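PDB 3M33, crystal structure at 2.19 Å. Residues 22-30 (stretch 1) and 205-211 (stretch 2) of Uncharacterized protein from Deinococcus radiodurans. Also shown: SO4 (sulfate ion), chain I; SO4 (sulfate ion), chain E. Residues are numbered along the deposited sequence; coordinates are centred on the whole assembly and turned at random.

Stretch 1, residues 22-30: RHPWARVLS
Stretch 2 205-211: PYREERH

A buried carboxylate is tolerated when donors surround it, and the contact between residues 22-30 and 205-211 of this Deinococcus radiodurans protein is a compact example. Stretch 2 is extended β-strand throughout (Tyr206 -158/175, Glu208 -88/122, Arg210 -139/152). Stretch 1 is largely irregular, with His23 at -78/132, Trp25 at -89/157 and Arg27 at -155/147, and forms strand only at Val28 and Leu29. The backbones stay apart: the closest CA atoms, those of Leu29 and Glu208, are 8.2 Å from each other, and side chains bridge the gap, burying 253 Å² in all. The CA-to-CB bonds of His23, Trp25 and Arg27 point toward stretch 2; those of Tyr206 and Arg210 start sideways, and their side-chain ends come nearer.

Glu208 is the hub. Its CA-to-CB bond points toward stretch 1, and chi1 and chi2 are both m (-78°, -78°). OE2 accepts from His23, whose m rotamer (chi2 158°) brings ND1 to 3.0 Å from Glu208 OE2 at an N-H...O angle of 160°, with the oxygen near the ring plane. This geometry places a proton on ND1. OE2 also accepts from its own strand, with Tyr206 OH 2.6 Å from Glu208 OE2. Glu208 OE1 is held by Arg210 (chi1 m -56°, chi2 m -77°, chi3 t -173°, chi4 -82°), from which both NH1 and NH2 donate at 3.0 Å to Glu208 OE1, both hydrogen bonds being part of a salt bridge. Arg210 NH1 also donates to Glu209 O at 2.9 Å, and its NE is satisfied elsewhere in the structure.

The Tyr206 hydroxyl works as a relay. While donating to Glu208, it accepts from Trp25, with NE1 2.8 Å from Tyr206 OH and an angle of 152°. Both aromatic residues are p at chi1 (62° for Trp25, 72° for Tyr206), with chi2 near 90°. Their rings meet obliquely, the planes at 66° and the centroid of the tryptophan five-membered ring 5.4 Å from that of Tyr206; Trp25 CZ2 lies 4.0 Å from Tyr206 CE1.

Arg27, with chi1 p (60°) and chi2 off-rotamer (-129°), folds back so that NH1 donates to Trp25 O at 2.8 Å. Arg27 NE makes a long salt bridge, 4.0 Å to Glu208 OE2, but bonds more directly to the chain I sulfate, probably from the crystallisation liquor: Arg27 NE is 2.9 Å from sulfate O2 at 167°, with a weak bond to O4 at 2.8 Å. Arg210 NH2 adds a weak bond to the same O2 at 3.2 Å. The anion thus shares two arginines with Glu208. Leu29, m,t, supplies an apolar margin, its CD2 4.1 Å from Glu208 CG.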

ATOM      1  N   ARG A  22       7.231   0.974  -2.142  1.00 39.48           N
ATOM      2  CA  ARG A  22       8.174   0.088  -1.452  1.00 45.97           C
ATOM      3  C   ARG A  22       9.303   0.869  -0.770  1.00 49.67           C
ATOM      4  O   ARG A  22       9.494   2.058  -1.018  1.00 48.47           O
ATOM      5  CB  ARG A  22       8.773  -0.939  -2.425  1.00 45.39           C
ATOM      6  CG  ARG A  22       7.750  -1.817  -3.146  1.00 55.74           C
ATOM      7  CD  ARG A  22       8.445  -2.707  -4.185  1.00 67.37           C
ATOM      8  NE  ARG A  22       7.543  -3.253  -5.205  1.00 68.02           N
ATOM      9  CZ  ARG A  22       7.607  -2.947  -6.501  1.00 63.31           C
ATOM     10  NH1 ARG A  22       8.533  -2.085  -6.930  1.00 54.05           N
ATOM     11  NH2 ARG A  22       6.747  -3.498  -7.368  1.00 49.24           N
ATOM     12  N   HIS A  23      10.052   0.194   0.091  1.00 48.96           N
ATOM     13  CA  HIS A  23      11.289   0.747   0.611  1.00 46.04           C
ATOM     14  C   HIS A  23      12.371   0.588  -0.465  1.00 51.00           C
ATOM     15  O   HIS A  23      12.502  -0.482  -1.033  1.00 52.87           O
ATOM     16  CB  HIS A  23      11.677   0.033   1.906  1.00 42.14           C
ATOM     17  CG  HIS A  23      10.738   0.295   3.047  1.00 51.59           C
ATOM     18  ND1 HIS A  23      10.626  -0.551   4.132  1.00 47.09           N
ATOM     19  CD2 HIS A  23       9.881   1.319   3.278  1.00 49.79           C
ATOM     20  CE1 HIS A  23       9.748  -0.054   4.987  1.00 46.15           C
ATOM     21  NE2 HIS A  23       9.276   1.077   4.489  1.00 50.03           N
ATOM     22  N   PRO A  24      13.128   1.664  -0.758  1.00 48.56           N
ATOM     23  CA  PRO A  24      14.073   1.787  -1.890  1.00 49.62           C
ATOM     24  C   PRO A  24      15.425   1.101  -1.694  1.00 51.73           C
ATOM     25  O   PRO A  24      16.154   0.903  -2.663  1.00 54.21           O
ATOM     26  CB  PRO A  24      14.330   3.305  -1.989  1.00 46.95           C
ATOM     27  CG  PRO A  24      13.360   3.953  -1.082  1.00 52.31           C
ATOM     28  CD  PRO A  24      12.929   2.941  -0.061  1.00 49.59           C
ATOM     29  N   TRP A  25      15.767   0.775  -0.455  1.00 49.94           N
ATOM     30  CA  TRP A  25      17.069   0.200  -0.157  1.00 48.87           C
ATOM     31  C   TRP A  25      17.049  -1.330  -0.264  1.00 49.69           C
ATOM     32  O   TRP A  25      15.996  -1.948  -0.178  1.00 49.73           O
ATOM     33  CB  TRP A  25      17.518   0.645   1.235  1.00 45.00           C
ATOM     34  CG  TRP A  25      16.622   0.182   2.373  1.00 39.38           C
ATOM     35  CD1 TRP A  25      16.769  -0.950   3.109  1.00 36.49           C
ATOM     36  CD2 TRP A  25      15.468   0.860   2.910  1.00 45.71           C
ATOM     37  NE1 TRP A  25      15.782  -1.031   4.069  1.00 40.76           N
ATOM     38  CE2 TRP A  25      14.965   0.065   3.961  1.00 36.02           C
ATOM     39  CE3 TRP A  25      14.813   2.061   2.599  1.00 49.43           C
ATOM     40  CZ2 TRP A  25      13.841   0.431   4.713  1.00 41.48           C
ATOM     41  CZ3 TRP A  25      13.692   2.424   3.341  1.00 47.74           C
ATOM     42  CH2 TRP A  25      13.217   1.610   4.385  1.00 48.92           C
ATOM     43  N   ALA A  26      18.215  -1.925  -0.487  1.00 40.30           N
ATOM     44  CA  ALA A  26      18.358  -3.369  -0.461  1.00 44.94           C
ATOM     45  C   ALA A  26      18.199  -3.860   0.976  1.00 50.33           C
ATOM     46  O   ALA A  26      18.710  -3.234   1.907  1.00 41.80           O
ATOM     47  CB  ALA A  26      19.707  -3.767  -1.007  1.00 42.12           C
ATOM     48  N   ARG A  27      17.485  -4.972   1.154  1.00 47.54           N
ATOM     49  CA  ARG A  27      17.240  -5.530   2.483  1.00 40.42           C
ATOM     50  C   ARG A  27      16.975  -7.020   2.380  1.00 40.57           C
ATOM     51  O   ARG A  27      16.406  -7.477   1.389  1.00 42.52           O
ATOM     52  CB  ARG A  27      16.030  -4.846   3.120  1.00 40.83           C
ATOM     53  CG  ARG A  27      14.738  -5.022   2.298  1.00 43.62           C
ATOM     54  CD  ARG A  27      14.041  -3.697   2.043  1.00 46.12           C
ATOM     55  NE  ARG A  27      12.789  -3.888   1.323  1.00 51.49           N
ATOM     56  CZ  ARG A  27      12.657  -3.806   0.001  1.00 50.34           C
ATOM     57  NH1 ARG A  27      13.706  -3.504  -0.765  1.00 38.67           N
ATOM     58  NH2 ARG A  27      11.464  -4.012  -0.557  1.00 46.16           N
ATOM     59  N   VAL A  28      17.399  -7.771   3.396  1.00 40.30           N
ATOM     60  CA  VAL A  28      17.086  -9.194   3.514  1.00 39.27           C
ATOM     61  C   VAL A  28      16.241  -9.423   4.777  1.00 43.80           C
ATOM     62  O   VAL A  28      16.619  -9.008   5.874  1.00 40.75           O
ATOM     63  CB  VAL A  28      18.364 -10.051   3.643  1.00 45.28           C
ATOM     64  CG1 VAL A  28      18.006 -11.527   3.887  1.00 37.30           C
ATOM     65  CG2 VAL A  28      19.253  -9.904   2.418  1.00 44.43           C
ATOM     66  N   LEU A  29      15.099 -10.081   4.626  1.00 43.16           N
ATOM     67  CA  LEU A  29      14.242 -10.388   5.768  1.00 38.26           C
ATOM     68  C   LEU A  29      14.798 -11.585   6.532  1.00 40.23           C
ATOM     69  O   LEU A  29      15.144 -12.597   5.921  1.00 44.24           O
ATOM     70  CB  LEU A  29      12.815 -10.706   5.286  1.00 34.14           C
ATOM     71  CG  LEU A  29      12.087  -9.570   4.567  1.00 41.34           C
ATOM     72  CD1 LEU A  29      10.877 -10.096   3.789  1.00 41.24           C
ATOM     73  CD2 LEU A  29      11.677  -8.511   5.557  1.00 39.12           C
ATOM     74  N   SER A  30      14.882 -11.483   7.859  1.00 39.12           N
ATOM     75  CA  SER A  30      15.235 -12.644   8.678  1.00 34.72           C
ATOM     76  C   SER A  30      14.009 -13.469   9.033  1.00 33.98           C
ATOM     77  O   SER A  30      14.129 -14.579   9.514  1.00 39.90           O
ATOM     78  CB  SER A  30      15.934 -12.224   9.967  1.00 38.51           C
ATOM     79  OG  SER A  30      17.310 -12.005   9.760  1.00 54.09           O
ATOM     80  N   PRO A 205      20.968  -4.196  11.317  1.00 52.00           N
ATOM     81  CA  PRO A 205      19.668  -4.744  11.726  1.00 46.35           C
ATOM     82  C   PRO A 205      18.620  -3.658  12.006  1.00 49.68           C
ATOM     83  O   PRO A 205      18.920  -2.647  12.624  1.00 42.32           O
ATOM     84  CB  PRO A 205      19.991  -5.455  13.038  1.00 52.09           C
ATOM     85  CG  PRO A 205      21.406  -5.001  13.428  1.00 54.41           C
ATOM     86  CD  PRO A 205      21.839  -3.956  12.474  1.00 53.22           C
ATOM     87  N   TYR A 206      17.386  -3.883  11.564  1.00 40.89           N
ATOM     88  CA  TYR A 206      16.293  -2.959  11.847  1.00 38.23           C
ATOM     89  C   TYR A 206      14.997  -3.765  11.702  1.00 44.97           C
ATOM     90  O   TYR A 206      15.034  -4.949  11.324  1.00 43.70           O
ATOM     91  CB  TYR A 206      16.322  -1.758  10.876  1.00 37.70           C
ATOM     92  CG  TYR A 206      15.906  -2.111   9.469  1.00 37.13           C
ATOM     93  CD1 TYR A 206      14.607  -1.865   9.028  1.00 36.63           C
ATOM     94  CD2 TYR A 206      16.801  -2.708   8.579  1.00 41.61           C
ATOM     95  CE1 TYR A 206      14.205  -2.197   7.739  1.00 34.19           C
ATOM     96  CE2 TYR A 206      16.403  -3.052   7.276  1.00 39.79           C
ATOM     97  CZ  TYR A 206      15.098  -2.793   6.872  1.00 38.89           C
ATOM     98  OH  TYR A 206      14.676  -3.128   5.607  1.00 37.78           O
ATOM     99  N   ARG A 207      13.858  -3.152  12.006  1.00 37.55           N
ATOM    100  CA  ARG A 207      12.593  -3.866  11.910  1.00 38.17           C
ATOM    101  C   ARG A 207      11.788  -3.376  10.715  1.00 41.93           C
ATOM    102  O   ARG A 207      11.626  -2.187  10.525  1.00 35.37           O
ATOM    103  CB  ARG A 207      11.774  -3.687  13.185  1.00 37.97           C
ATOM    104  CG  ARG A 207      12.517  -4.091  14.438  1.00 45.93           C
ATOM    105  CD  ARG A 207      12.696  -5.603  14.500  1.00 59.57           C
ATOM    106  NE  ARG A 207      11.630  -6.209  15.287  1.00 73.50           N
ATOM    107  CZ  ARG A 207      11.832  -6.936  16.378  1.00 83.03           C
ATOM    108  NH1 ARG A 207      10.792  -7.432  17.040  1.00 87.47           N
ATOM    109  NH2 ARG A 207      13.070  -7.168  16.798  1.00 85.71           N
ATOM    110  N   GLU A 208      11.305  -4.291   9.893  1.00 39.53           N
ATOM    111  CA  GLU A 208      10.302  -3.918   8.911  1.00 38.31           C
ATOM    112  C   GLU A 208       8.962  -4.063   9.618  1.00 34.21           C
ATOM    113  O   GLU A 208       8.626  -5.140  10.096  1.00 36.20           O
ATOM    114  CB  GLU A 208      10.373  -4.861   7.697  1.00 38.32           C
ATOM    115  CG  GLU A 208      11.515  -4.561   6.723  1.00 35.60           C
ATOM    116  CD  GLU A 208      11.210  -3.371   5.815  1.00 38.90           C
ATOM    117  OE1 GLU A 208      10.031  -2.933   5.780  1.00 40.45           O
ATOM    118  OE2 GLU A 208      12.141  -2.885   5.130  1.00 41.52           O
ATOM    119  N   GLU A 209       8.184  -2.995   9.687  1.00 35.95           N
ATOM    120  CA  GLU A 209       6.944  -3.052  10.447  1.00 36.96           C
ATOM    121  C   GLU A 209       5.733  -2.645   9.617  1.00 36.58           C
ATOM    122  O   GLU A 209       5.832  -1.800   8.741  1.00 35.46           O
ATOM    123  CB  GLU A 209       7.071  -2.200  11.722  1.00 35.29           C
ATOM    124  CG  GLU A 209       8.363  -2.484  12.459  1.00 36.30           C
ATOM    125  CD  GLU A 209       8.405  -1.920  13.875  1.00 34.81           C
ATOM    126  OE1 GLU A 209       8.111  -0.726  14.061  1.00 39.34           O
ATOM    127  OE2 GLU A 209       8.731  -2.688  14.798  1.00 38.21           O
ATOM    128  N   ARG A 210       4.585  -3.255   9.893  1.00 30.55           N
ATOM    129  CA  ARG A 210       3.374  -2.961   9.137  1.00 37.78           C
ATOM    130  C   ARG A 210       2.163  -2.880  10.058  1.00 36.87           C
ATOM    131  O   ARG A 210       2.127  -3.525  11.098  1.00 34.59           O
ATOM    132  CB  ARG A 210       3.125  -4.031   8.071  1.00 35.89           C
ATOM    133  CG  ARG A 210       4.282  -4.244   7.105  1.00 25.97           C
ATOM    134  CD  ARG A 210       4.380  -3.142   6.022  1.00 26.72           C
ATOM    135  NE  ARG A 210       5.399  -3.507   5.037  1.00 34.14           N
ATOM    136  CZ  ARG A 210       6.699  -3.301   5.212  1.00 40.70           C
ATOM    137  NH1 ARG A 210       7.119  -2.721   6.333  1.00 36.10           N
ATOM    138  NH2 ARG A 210       7.582  -3.688   4.290  1.00 36.58           N
ATOM    139  N   HIS A 211       1.174  -2.088   9.657  1.00 33.05           N
ATOM    140  CA  HIS A 211      -0.070  -1.951  10.404  1.00 32.54           C
ATOM    141  C   HIS A 211      -1.217  -2.351   9.485  1.00 32.43           C
ATOM    142  O   HIS A 211      -1.545  -1.617   8.561  1.00 32.28           O
ATOM    143  CB  HIS A 211      -0.248  -0.483  10.812  1.00 28.66           C
ATOM    144  CG  HIS A 211      -1.457  -0.217  11.654  1.00 32.16           C
ATOM    145  ND1 HIS A 211      -1.910   1.063  11.912  1.00 36.89           N
ATOM    146  CD2 HIS A 211      -2.292  -1.051  12.317  1.00 33.90           C
ATOM    147  CE1 HIS A 211      -2.975   1.001  12.690  1.00 38.24           C
ATOM    148  NE2 HIS A 211      -3.235  -0.268  12.944  1.00 36.05           N
TER
HETATM  149  S   SO4 I 230      10.176  -5.616   2.692  0.50 63.78           S
HETATM  150  O1  SO4 I 230       9.197  -6.112   1.724  0.50 62.66           O
HETATM  151  O2  SO4 I 230      10.274  -4.160   2.637  0.50 59.49           O
HETATM  152  O3  SO4 I 230       9.769  -6.027   4.031  0.50 63.66           O
HETATM  153  O4  SO4 I 230      11.488  -6.171   2.378  0.50 68.43           O
HETATM  154  S   SO4 E 226      16.808  -4.180  16.147  0.50 84.09           S
HETATM  155  O1  SO4 E 226      15.470  -4.763  16.238  0.50 78.71           O
HETATM  156  O2  SO4 E 226      17.582  -4.881  15.128  0.50 77.90           O
HETATM  157  O3  SO4 E 226      16.713  -2.763  15.795  0.50 82.07           O
HETATM  158  O4  SO4 E 226      17.493  -4.320  17.432  0.50 86.01           O